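Local coordinates for protein dihydrolipoyl dehydrogenase (PDB 6UZI) that probably catalyses the NAD(+)-dependent oxidation of protein-bound dihydrolipoyl-lysine to lipoyl-lysine, using a bound FAD and a redox-active disulfide, at residues A[210-214]-A[215-219]; A[162-166]-A[167-171]; A[87-90]-A[91-95]. One frame throughout, in Å; residues are numbered along the deposited sequence.

Interaction 1 of 3, residues A[210-214]-A[215-219]; sequences VVEYL and DKIIP
The carboxylate of E212 lies against the K216-I217 backbone. OE2 of E212 comes to 3.5 Å from the backbone O of K216, and since both atoms are acceptors no hydrogen bond joins them. The other oxygen, OE1 of E212, lies 3.7 Å from CG2 of I217, a methyl group set against the acid; the two side chains meet at about a right angle. The E212 chain is extended, with CG anti to the backbone N (chi1 168°), and this straight course carries the carboxylate from the end of the strand across to the K216-I217 backbone. Residues 215-219 give this buried carboxylate no hydrogen bond. E212 is predicted to bind NAD(+), and its side chain comes within about 3 Å of G190, nearest atoms, in the glycine-rich turn. An acidic residue just after the second strand of a Rossmann beta-alpha-beta unit commonly receives the ribose hydroxyls of the adenosine half.

Farther along, an apolar pair spans the loop. CD1 of L214 rests 3.8 Å from CG of P219, again with the side chains crossing at about a right angle, so that a methyl branch touches the corner of the proline ring, close to CD as well. D215 points its carboxylate elsewhere, and its OD1 is hydrogen-bonded to OG of S243.

V210 and V211 end strand 207-211; the backbone of V210 bonds to strand 239-241, that of V211 to V187 and G189, at and just beyond strand 184-188, while I217 and I218 pack against helix 223-236.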
ATOM      1  N   VAL A 210      -1.621  23.481  16.692  1.00 33.75           N
ATOM      2  CA  VAL A 210      -3.029  23.145  16.528  1.00 36.18           C
ATOM      3  C   VAL A 210      -3.737  23.545  17.816  1.00 37.90           C
ATOM      4  O   VAL A 210      -3.425  23.022  18.893  1.00 33.99           O
ATOM      5  CB  VAL A 210      -3.213  21.645  16.223  1.00 32.40           C
ATOM      6  CG1 VAL A 210      -4.684  21.248  16.262  1.00 30.16           C
ATOM      7  CG2 VAL A 210      -2.594  21.284  14.881  1.00 24.22           C
ATOM      8  N   VAL A 211      -4.684  24.473  17.716  1.00 35.22           N
ATOM      9  CA  VAL A 211      -5.454  24.936  18.864  1.00 29.46           C
ATOM     10  C   VAL A 211      -6.879  24.459  18.674  1.00 26.25           C
ATOM     11  O   VAL A 211      -7.561  24.861  17.726  1.00 37.08           O
ATOM     12  CB  VAL A 211      -5.379  26.459  19.033  1.00 32.76           C
ATOM     13  CG1 VAL A 211      -6.090  26.874  20.311  1.00 38.79           C
ATOM     14  CG2 VAL A 211      -3.926  26.885  19.102  1.00 27.69           C
ATOM     15  N   GLU A 212      -7.332  23.627  19.597  1.00 27.00           N
ATOM     16  CA  GLU A 212      -8.541  22.851  19.404  1.00 26.57           C
ATOM     17  C   GLU A 212      -9.323  22.739  20.702  1.00 32.63           C
ATOM     18  O   GLU A 212      -8.738  22.638  21.786  1.00 39.31           O
ATOM     19  CB  GLU A 212      -8.147  21.475  18.859  1.00 32.54           C
ATOM     20  CG  GLU A 212      -9.181  20.405  18.839  1.00 45.71           C
ATOM     21  CD  GLU A 212      -8.628  19.184  18.148  1.00 58.66           C
ATOM     22  OE1 GLU A 212      -7.425  19.227  17.799  1.00 41.97           O
ATOM     23  OE2 GLU A 212      -9.378  18.201  17.937  1.00 73.36           O
ATOM     24  N   TYR A 213     -10.649  22.799  20.584  1.00 30.99           N
ATOM     25  CA  TYR A 213     -11.516  22.625  21.737  1.00 30.80           C
ATOM     26  C   TYR A 213     -11.626  21.163  22.154  1.00 41.93           C
ATOM     27  O   TYR A 213     -11.930  20.881  23.319  1.00 44.04           O
ATOM     28  CB  TYR A 213     -12.913  23.165  21.463  1.00 28.55           C
ATOM     29  CG  TYR A 213     -13.781  23.111  22.696  1.00 40.33           C
ATOM     30  CD1 TYR A 213     -14.906  22.295  22.764  1.00 29.99           C
ATOM     31  CD2 TYR A 213     -13.450  23.876  23.821  1.00 41.28           C
ATOM     32  CE1 TYR A 213     -15.689  22.256  23.925  1.00 40.15           C
ATOM     33  CE2 TYR A 213     -14.220  23.850  24.972  1.00 31.67           C
ATOM     34  CZ  TYR A 213     -15.337  23.041  25.023  1.00 41.00           C
ATOM     35  OH  TYR A 213     -16.092  23.023  26.176  1.00 33.29           O
ATOM     36  N   LEU A 214     -11.389  20.231  21.231  1.00 40.04           N
ATOM     37  CA  LEU A 214     -11.604  18.825  21.514  1.00 42.32           C
ATOM     38  C   LEU A 214     -10.480  18.282  22.391  1.00 41.18           C
ATOM     39  O   LEU A 214      -9.374  18.828  22.429  1.00 39.95           O
ATOM     40  CB  LEU A 214     -11.670  18.056  20.195  1.00 38.10           C
ATOM     41  CG  LEU A 214     -12.644  18.700  19.191  1.00 36.18           C
ATOM     42  CD1 LEU A 214     -12.707  17.938  17.865  1.00 42.49           C
ATOM     43  CD2 LEU A 214     -14.028  18.945  19.770  1.00 28.44           C
ATOM     44  N   ASP A 215     -10.766  17.175  23.089  1.00 39.04           N
ATOM     45  CA  ASP A 215      -9.827  16.651  24.077  1.00 35.50           C
ATOM     46  C   ASP A 215      -8.800  15.699  23.495  1.00 42.13           C
ATOM     47  O   ASP A 215      -7.879  15.297  24.211  1.00 51.96           O
ATOM     48  CB  ASP A 215     -10.579  15.934  25.197  1.00 37.93           C
ATOM     49  CG  ASP A 215     -11.563  16.835  25.903  1.00 45.19           C
ATOM     50  OD1 ASP A 215     -11.224  18.019  26.128  1.00 41.44           O
ATOM     51  OD2 ASP A 215     -12.677  16.363  26.219  1.00 47.85           O
ATOM     52  N   LYS A 216      -8.937  15.339  22.225  1.00 41.14           N
ATOM     53  CA  LYS A 216      -8.011  14.468  21.520  1.00 39.46           C
ATOM     54  C   LYS A 216      -8.209  14.740  20.037  1.00 37.89           C
ATOM     55  O   LYS A 216      -9.294  15.144  19.618  1.00 46.87           O
ATOM     56  CB  LYS A 216      -8.232  12.990  21.869  1.00 37.71           C
ATOM     57  CG  LYS A 216      -9.669  12.540  21.760  1.00 41.27           C
ATOM     58  CD  LYS A 216      -9.867  11.127  22.280  1.00 49.41           C
ATOM     59  CE  LYS A 216     -11.273  10.624  21.922  1.00 57.59           C
ATOM     60  NZ  LYS A 216     -11.530   9.178  22.239  1.00 49.14           N
ATOM     61  N   ILE A 217      -7.170  14.501  19.245  1.00 34.77           N
ATOM     62  CA  ILE A 217      -7.291  14.734  17.811  1.00 40.54           C
ATOM     63  C   ILE A 217      -7.988  13.549  17.145  1.00 41.22           C
ATOM     64  O   ILE A 217      -8.029  12.440  17.680  1.00 38.12           O
ATOM     65  CB  ILE A 217      -5.910  15.009  17.186  1.00 43.06           C
ATOM     66  CG1 ILE A 217      -5.005  13.775  17.281  1.00 42.71           C
ATOM     67  CG2 ILE A 217      -5.250  16.205  17.867  1.00 31.65           C
ATOM     68  CD1 ILE A 217      -3.690  13.925  16.552  1.00 40.41           C
ATOM     69  N   ILE A 218      -8.518  13.796  15.944  1.00 48.00           N
ATOM     70  CA  ILE A 218      -9.365  12.874  15.173  1.00 43.49           C
ATOM     71  C   ILE A 218     -10.250  12.051  16.109  1.00 45.33           C
ATOM     72  O   ILE A 218     -10.120  10.820  16.180  1.00 44.60           O
ATOM     73  CB  ILE A 218      -8.537  11.990  14.218  1.00 34.90           C
ATOM     74  CG1 ILE A 218      -7.377  11.281  14.930  1.00 44.49           C
ATOM     75  CG2 ILE A 218      -8.021  12.821  13.061  1.00 24.31           C
ATOM     76  CD1 ILE A 218      -6.804  10.116  14.170  1.00 45.05           C
ATOM     77  N   PRO A 219     -11.145  12.697  16.864  1.00 45.84           N
ATOM     78  CA  PRO A 219     -11.903  11.976  17.902  1.00 45.10           C
ATOM     79  C   PRO A 219     -12.929  10.979  17.373  1.00 41.34           C
ATOM     80  O   PRO A 219     -13.416  10.157  18.161  1.00 42.34           O
ATOM     81  CB  PRO A 219     -12.583  13.111  18.678  1.00 41.01           C
ATOM     82  CG  PRO A 219     -12.742  14.192  17.661  1.00 40.17           C
ATOM     83  CD  PRO A 219     -11.511  14.124  16.807  1.00 39.79           C
TER

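Interaction 2 of 3, residues A[162-166]-A[167-171]; sequences ITLDK and ERVIT
With chi1 of D165 at 59°, CG sits between the backbone N and the carbonyl carbon, and the carboxylate folds over the chain that follows, where K166 has a positive phi. The result is an Asx turn, in which OD2 of D165 accepts from the N of E167 at 2.8 Å, extended by two further amides. The N atoms of R168 and V169 each lie 2.9 Å from OD2 of D165 and meet it on the syn side, both somewhat out of the carboxylate plane; E167 N comes from above that plane. Three successive amides thus converge on one oxygen, which fixes the rotation of the acid and would probably favour its anionic form. R251 adds a salt bridge to OD1 of D165 and another to OE2 of E167, drawing together two acids whose charges would otherwise oppose each other.

A main-chain bond closes the loop: the N of D165 donates to O of V169 at 3.0 Å. CA of L164 makes a C-H...O contact with the same oxygen.

The turn leads into strand 169-170 of the parallel sheet of the Rossmann-type NAD domain, beside strand 274-277. V169 is buried, and packs on V256 of strand 255-261. Its CG1, anti to the backbone N, meets CG2 of I162 at 3.6 Å as the two side chains cross obliquely, and the O of T163 lies 3.4 Å from the same CG1 of V169. R168 makes a cation-pi contact with Y274, and its NE donates to O of D273. At the far end T171 occupies the N-cap of helix 172-175, where its OG1 hydrogen-bonds OE1 of E174, and its CG2 touches CD1 of L164 at 3.6 Å, the two side chains at about a right angle.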
ATOM      1  N   ILE A 162     -14.861  34.742  13.657  1.00 37.59           N
ATOM      2  CA  ILE A 162     -13.673  34.800  12.811  1.00 36.78           C
ATOM      3  C   ILE A 162     -14.010  35.531  11.516  1.00 41.16           C
ATOM      4  O   ILE A 162     -14.998  35.213  10.847  1.00 51.49           O
ATOM      5  CB  ILE A 162     -13.126  33.394  12.523  1.00 34.04           C
ATOM      6  CG1 ILE A 162     -12.713  32.707  13.822  1.00 34.98           C
ATOM      7  CG2 ILE A 162     -11.940  33.479  11.581  1.00 33.58           C
ATOM      8  CD1 ILE A 162     -12.145  31.311  13.634  1.00 34.38           C
ATOM      9  N   THR A 163     -13.172  36.493  11.148  1.00 41.47           N
ATOM     10  CA  THR A 163     -13.314  37.235   9.898  1.00 43.93           C
ATOM     11  C   THR A 163     -12.271  36.697   8.923  1.00 44.20           C
ATOM     12  O   THR A 163     -11.093  37.053   8.995  1.00 45.97           O
ATOM     13  CB  THR A 163     -13.136  38.738  10.118  1.00 43.09           C
ATOM     14  OG1 THR A 163     -14.155  39.246  10.996  1.00 36.73           O
ATOM     15  CG2 THR A 163     -13.200  39.470   8.791  1.00 36.15           C
ATOM     16  N   LEU A 164     -12.704  35.823   8.023  1.00 41.24           N
ATOM     17  CA  LEU A 164     -11.797  35.271   7.028  1.00 39.93           C
ATOM     18  C   LEU A 164     -11.476  36.333   5.984  1.00 44.96           C
ATOM     19  O   LEU A 164     -12.372  37.034   5.507  1.00 51.28           O
ATOM     20  CB  LEU A 164     -12.418  34.044   6.363  1.00 32.69           C
ATOM     21  CG  LEU A 164     -12.723  32.822   7.221  1.00 39.19           C
ATOM     22  CD1 LEU A 164     -13.746  31.943   6.526  1.00 42.25           C
ATOM     23  CD2 LEU A 164     -11.444  32.045   7.488  1.00 31.87           C
ATOM     24  N   ASP A 165     -10.194  36.469   5.641  1.00 33.60           N
ATOM     25  CA  ASP A 165      -9.761  37.490   4.701  1.00 35.70           C
ATOM     26  C   ASP A 165      -9.072  36.935   3.462  1.00 39.83           C
ATOM     27  O   ASP A 165      -8.600  37.724   2.635  1.00 50.24           O
ATOM     28  CB  ASP A 165      -8.837  38.504   5.395  1.00 42.63           C
ATOM     29  CG  ASP A 165      -7.590  37.865   6.000  1.00 47.67           C
ATOM     30  OD1 ASP A 165      -7.041  38.456   6.952  1.00 47.53           O
ATOM     31  OD2 ASP A 165      -7.173  36.772   5.557  1.00 38.65           O
ATOM     32  N   LYS A 166      -8.993  35.613   3.309  1.00 43.18           N
ATOM     33  CA  LYS A 166      -8.364  34.967   2.155  1.00 47.33           C
ATOM     34  C   LYS A 166      -6.899  35.363   1.990  1.00 49.69           C
ATOM     35  O   LYS A 166      -6.334  35.220   0.901  1.00 54.32           O
ATOM     36  CB  LYS A 166      -9.139  35.252   0.859  1.00 51.20           C
ATOM     37  CG  LYS A 166     -10.642  34.996   0.973  1.00 61.38           C
ATOM     38  CD  LYS A 166     -11.231  34.362  -0.274  1.00 66.92           C
ATOM     39  CE  LYS A 166     -12.673  33.936  -0.028  1.00 78.75           C
ATOM     40  NZ  LYS A 166     -13.195  33.005  -1.077  1.00 86.63           N
ATOM     41  N   GLU A 167      -6.272  35.859   3.060  1.00 45.62           N
ATOM     42  CA  GLU A 167      -4.857  36.207   3.038  1.00 37.43           C
ATOM     43  C   GLU A 167      -4.130  35.508   4.175  1.00 44.97           C
ATOM     44  O   GLU A 167      -3.345  34.581   3.945  1.00 51.43           O
ATOM     45  CB  GLU A 167      -4.658  37.716   3.136  1.00 44.73           C
ATOM     46  CG  GLU A 167      -4.612  38.410   1.796  1.00 54.76           C
ATOM     47  CD  GLU A 167      -4.897  39.893   1.898  1.00 60.53           C
ATOM     48  OE1 GLU A 167      -5.296  40.483   0.875  1.00 62.38           O
ATOM     49  OE2 GLU A 167      -4.729  40.465   2.998  1.00 61.47           O
ATOM     50  N   ARG A 168      -4.401  35.925   5.410  1.00 44.54           N
ATOM     51  CA  ARG A 168      -3.772  35.316   6.571  1.00 33.07           C
ATOM     52  C   ARG A 168      -4.750  34.611   7.498  1.00 38.77           C
ATOM     53  O   ARG A 168      -4.337  33.696   8.218  1.00 36.89           O
ATOM     54  CB  ARG A 168      -2.997  36.376   7.364  1.00 38.88           C
ATOM     55  CG  ARG A 168      -2.014  37.157   6.501  1.00 39.23           C
ATOM     56  CD  ARG A 168      -1.039  37.988   7.318  1.00 42.53           C
ATOM     57  NE  ARG A 168       0.303  37.419   7.237  1.00 57.39           N
ATOM     58  CZ  ARG A 168       1.234  37.800   6.367  1.00 55.37           C
ATOM     59  NH1 ARG A 168       2.421  37.204   6.372  1.00 42.19           N
ATOM     60  NH2 ARG A 168       0.985  38.779   5.503  1.00 61.51           N
ATOM     61  N   VAL A 169      -6.027  34.989   7.489  1.00 44.00           N
ATOM     62  CA  VAL A 169      -7.060  34.256   8.210  1.00 41.53           C
ATOM     63  C   VAL A 169      -7.883  33.490   7.182  1.00 43.48           C
ATOM     64  O   VAL A 169      -8.818  34.034   6.583  1.00 43.35           O
ATOM     65  CB  VAL A 169      -7.924  35.199   9.061  1.00 33.35           C
ATOM     66  CG1 VAL A 169      -9.026  34.421   9.754  1.00 33.19           C
ATOM     67  CG2 VAL A 169      -7.055  35.892  10.094  1.00 33.92           C
ATOM     68  N   ILE A 170      -7.528  32.222   6.965  1.00 38.03           N
ATOM     69  CA  ILE A 170      -7.889  31.500   5.758  1.00 31.16           C
ATOM     70  C   ILE A 170      -8.523  30.159   6.105  1.00 36.77           C
ATOM     71  O   ILE A 170      -8.458  29.680   7.239  1.00 41.59           O
ATOM     72  CB  ILE A 170      -6.667  31.266   4.854  1.00 33.18           C
ATOM     73  CG1 ILE A 170      -5.613  30.463   5.618  1.00 30.75           C
ATOM     74  CG2 ILE A 170      -6.090  32.582   4.398  1.00 31.50           C
ATOM     75  CD1 ILE A 170      -4.362  30.207   4.830  1.00 37.92           C
ATOM     76  N   THR A 171      -9.135  29.550   5.086  1.00 38.62           N
ATOM     77  CA  THR A 171      -9.621  28.178   5.105  1.00 41.71           C
ATOM     78  C   THR A 171      -8.689  27.313   4.263  1.00 38.33           C
ATOM     79  O   THR A 171      -7.700  27.788   3.695  1.00 38.98           O
ATOM     80  CB  THR A 171     -11.057  28.089   4.574  1.00 45.07           C
ATOM     81  OG1 THR A 171     -11.066  28.385   3.175  1.00 53.89           O
ATOM     82  CG2 THR A 171     -11.958  29.068   5.275  1.00 34.57           C
TER

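Interaction 3 of 3, residues A[87-90]-A[91-95]; sequences VDIA and QMISR
I89 and I93, one turn apart on the same flank of the helix, lie side by side and point the same way. CG1 of I89 is 4.0 Å from CG1 of I93, and the two CD1 methyls run on next to each other. In I89, CG1 is anti to the backbone N (chi1 -172°), which swings the chain forward along the helix toward I93. The end of the I89 side chain also grazes M92, whose CB lies 4.2 Å from CD1 of I89; M92 itself extends away from the helix, to pack on S64 and L204.

On another flank D88 and Q91 meet at a slant, with the carboxylate and amide planes turned 65° apart. The touching part of Q91 is its CB, 3.7 Å from OD2 of D88, so this is contact of an acid with a methylene group. The Q91 chain bends at CB-CG, and its amide leaves D88 for the O of T77 of the second subunit, to which NE2 donates.

Beneath the side chains the backbone starts its regular pattern. The O of D88 receives the N of M92 at 3.1 Å, and weakly that of Q91 as well. I93 N reaches O of I89 at 2.9 Å in a bond that is almost straight (176°), and S94 N bonds to O of A90, also at 2.9 Å.

D88 makes backbone hydrogen bonds to the second subunit and packs on its L81, while R95 reaches the O of its A397. The start of helix 89-113, opened by an aspartate at the N-cap position, therefore forms part of the dimer interface.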
ATOM      1  N   VAL A  87      12.883  25.380  -0.574  1.00 56.51           N
ATOM      2  CA  VAL A  87      11.522  25.220  -1.078  1.00 45.89           C
ATOM      3  C   VAL A  87      11.250  26.285  -2.132  1.00 41.01           C
ATOM      4  O   VAL A  87      11.379  27.485  -1.861  1.00 37.45           O
ATOM      5  CB  VAL A  87      10.485  25.313   0.052  1.00 43.58           C
ATOM      6  CG1 VAL A  87       9.085  25.203  -0.528  1.00 41.41           C
ATOM      7  CG2 VAL A  87      10.727  24.250   1.115  1.00 32.64           C
ATOM      8  N   ASP A  88      10.856  25.848  -3.328  1.00 44.38           N
ATOM      9  CA  ASP A  88      10.285  26.721  -4.355  1.00 40.63           C
ATOM     10  C   ASP A  88       8.771  26.553  -4.273  1.00 43.24           C
ATOM     11  O   ASP A  88       8.184  25.682  -4.919  1.00 49.35           O
ATOM     12  CB  ASP A  88      10.823  26.388  -5.742  1.00 34.71           C
ATOM     13  CG  ASP A  88      10.388  27.399  -6.792  1.00 45.49           C
ATOM     14  OD1 ASP A  88       9.583  28.296  -6.463  1.00 51.61           O
ATOM     15  OD2 ASP A  88      10.834  27.288  -7.954  1.00 50.07           O
ATOM     16  N   ILE A  89       8.138  27.381  -3.440  1.00 39.98           N
ATOM     17  CA  ILE A  89       6.717  27.199  -3.168  1.00 37.75           C
ATOM     18  C   ILE A  89       5.890  27.439  -4.426  1.00 38.57           C
ATOM     19  O   ILE A  89       4.860  26.788  -4.632  1.00 32.23           O
ATOM     20  CB  ILE A  89       6.272  28.105  -2.001  1.00 40.35           C
ATOM     21  CG1 ILE A  89       4.843  27.771  -1.583  1.00 44.67           C
ATOM     22  CG2 ILE A  89       6.320  29.564  -2.389  1.00 33.07           C
ATOM     23  CD1 ILE A  89       4.680  26.336  -1.153  1.00 42.10           C
ATOM     24  N   ALA A  90       6.325  28.352  -5.300  1.00 40.43           N
ATOM     25  CA  ALA A  90       5.549  28.625  -6.506  1.00 40.84           C
ATOM     26  C   ALA A  90       5.503  27.406  -7.411  1.00 48.03           C
ATOM     27  O   ALA A  90       4.475  27.130  -8.040  1.00 50.40           O
ATOM     28  CB  ALA A  90       6.122  29.825  -7.253  1.00 34.62           C
ATOM     29  N   GLN A  91       6.604  26.657  -7.480  1.00 45.16           N
ATOM     30  CA  GLN A  91       6.608  25.445  -8.291  1.00 39.86           C
ATOM     31  C   GLN A  91       5.766  24.351  -7.641  1.00 40.31           C
ATOM     32  O   GLN A  91       5.087  23.590  -8.339  1.00 46.40           O
ATOM     33  CB  GLN A  91       8.047  24.979  -8.528  1.00 39.25           C
ATOM     34  CG  GLN A  91       8.177  23.662  -9.286  1.00 46.52           C
ATOM     35  CD  GLN A  91       7.467  23.666 -10.637  1.00 45.67           C
ATOM     36  OE1 GLN A  91       7.376  24.692 -11.314  1.00 41.38           O
ATOM     37  NE2 GLN A  91       6.956  22.507 -11.029  1.00 44.98           N
ATOM     38  N   MET A  92       5.798  24.254  -6.309  1.00 35.67           N
ATOM     39  CA  MET A  92       4.932  23.297  -5.626  1.00 40.98           C
ATOM     40  C   MET A  92       3.471  23.562  -5.953  1.00 41.93           C
ATOM     41  O   MET A  92       2.753  22.672  -6.421  1.00 43.34           O
ATOM     42  CB  MET A  92       5.133  23.359  -4.114  1.00 35.23           C
ATOM     43  CG  MET A  92       6.148  22.409  -3.586  1.00 37.18           C
ATOM     44  SD  MET A  92       5.806  21.863  -1.915  1.00 43.21           S
ATOM     45  CE  MET A  92       7.363  21.066  -1.538  1.00 43.06           C
ATOM     46  N   ILE A  93       3.022  24.797  -5.727  1.00 43.37           N
ATOM     47  CA  ILE A  93       1.621  25.123  -5.959  1.00 44.51           C
ATOM     48  C   ILE A  93       1.286  24.956  -7.434  1.00 44.93           C
ATOM     49  O   ILE A  93       0.257  24.368  -7.793  1.00 39.33           O
ATOM     50  CB  ILE A  93       1.315  26.552  -5.467  1.00 31.47           C
ATOM     51  CG1 ILE A  93       1.801  26.754  -4.027  1.00 37.47           C
ATOM     52  CG2 ILE A  93      -0.168  26.816  -5.539  1.00 36.60           C
ATOM     53  CD1 ILE A  93       1.085  25.912  -3.001  1.00 33.25           C
ATOM     54  N   SER A  94       2.184  25.415  -8.308  1.00 45.14           N
ATOM     55  CA  SER A  94       1.933  25.313  -9.738  1.00 41.80           C
ATOM     56  C   SER A  94       1.780  23.865 -10.169  1.00 42.79           C
ATOM     57  O   SER A  94       0.854  23.536 -10.920  1.00 48.89           O
ATOM     58  CB  SER A  94       3.058  25.987 -10.522  1.00 41.26           C
ATOM     59  OG  SER A  94       2.883  25.786 -11.912  1.00 40.22           O
ATOM     60  N   ARG A  95       2.658  22.977  -9.687  1.00 43.11           N
ATOM     61  CA  ARG A  95       2.544  21.574 -10.069  1.00 32.34           C
ATOM     62  C   ARG A  95       1.233  20.991  -9.576  1.00 31.68           C
ATOM     63  O   ARG A  95       0.551  20.266 -10.309  1.00 39.04           O
ATOM     64  CB  ARG A  95       3.717  20.759  -9.530  1.00 32.28           C
ATOM     65  CG  ARG A  95       3.641  19.296  -9.952  1.00 32.24           C
ATOM     66  CD  ARG A  95       4.595  18.386  -9.205  1.00 32.09           C
ATOM     67  NE  ARG A  95       4.080  17.952  -7.906  1.00 36.07           N
ATOM     68  CZ  ARG A  95       3.242  16.933  -7.739  1.00 34.16           C
ATOM     69  NH1 ARG A  95       2.800  16.273  -8.793  1.00 35.59           N
ATOM     70  NH2 ARG A  95       2.828  16.585  -6.528  1.00 30.44           N
TER

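In the fold
Interactions 1 and 2 belong to one parallel sheet, that of the NAD domain, yet touch different parts of it: 169-170 is outermost within this chain and 207-211 lies between 184-188 and 239-241. Their centres are 21 Å apart and their nearest atoms about 9 Å. Interaction 1 holds E212, a predicted NAD(+) site; in interaction 2 the T171 side chain is about 8 Å from that of I193, another such residue, and about 8 Å from the bound FAD. Interaction 3, centred 21 Å from interaction 2 and 30 Å from interaction 1, lies away from these sites and faces the second subunit; its I93 side chain is about 13 Å from a bound FAD.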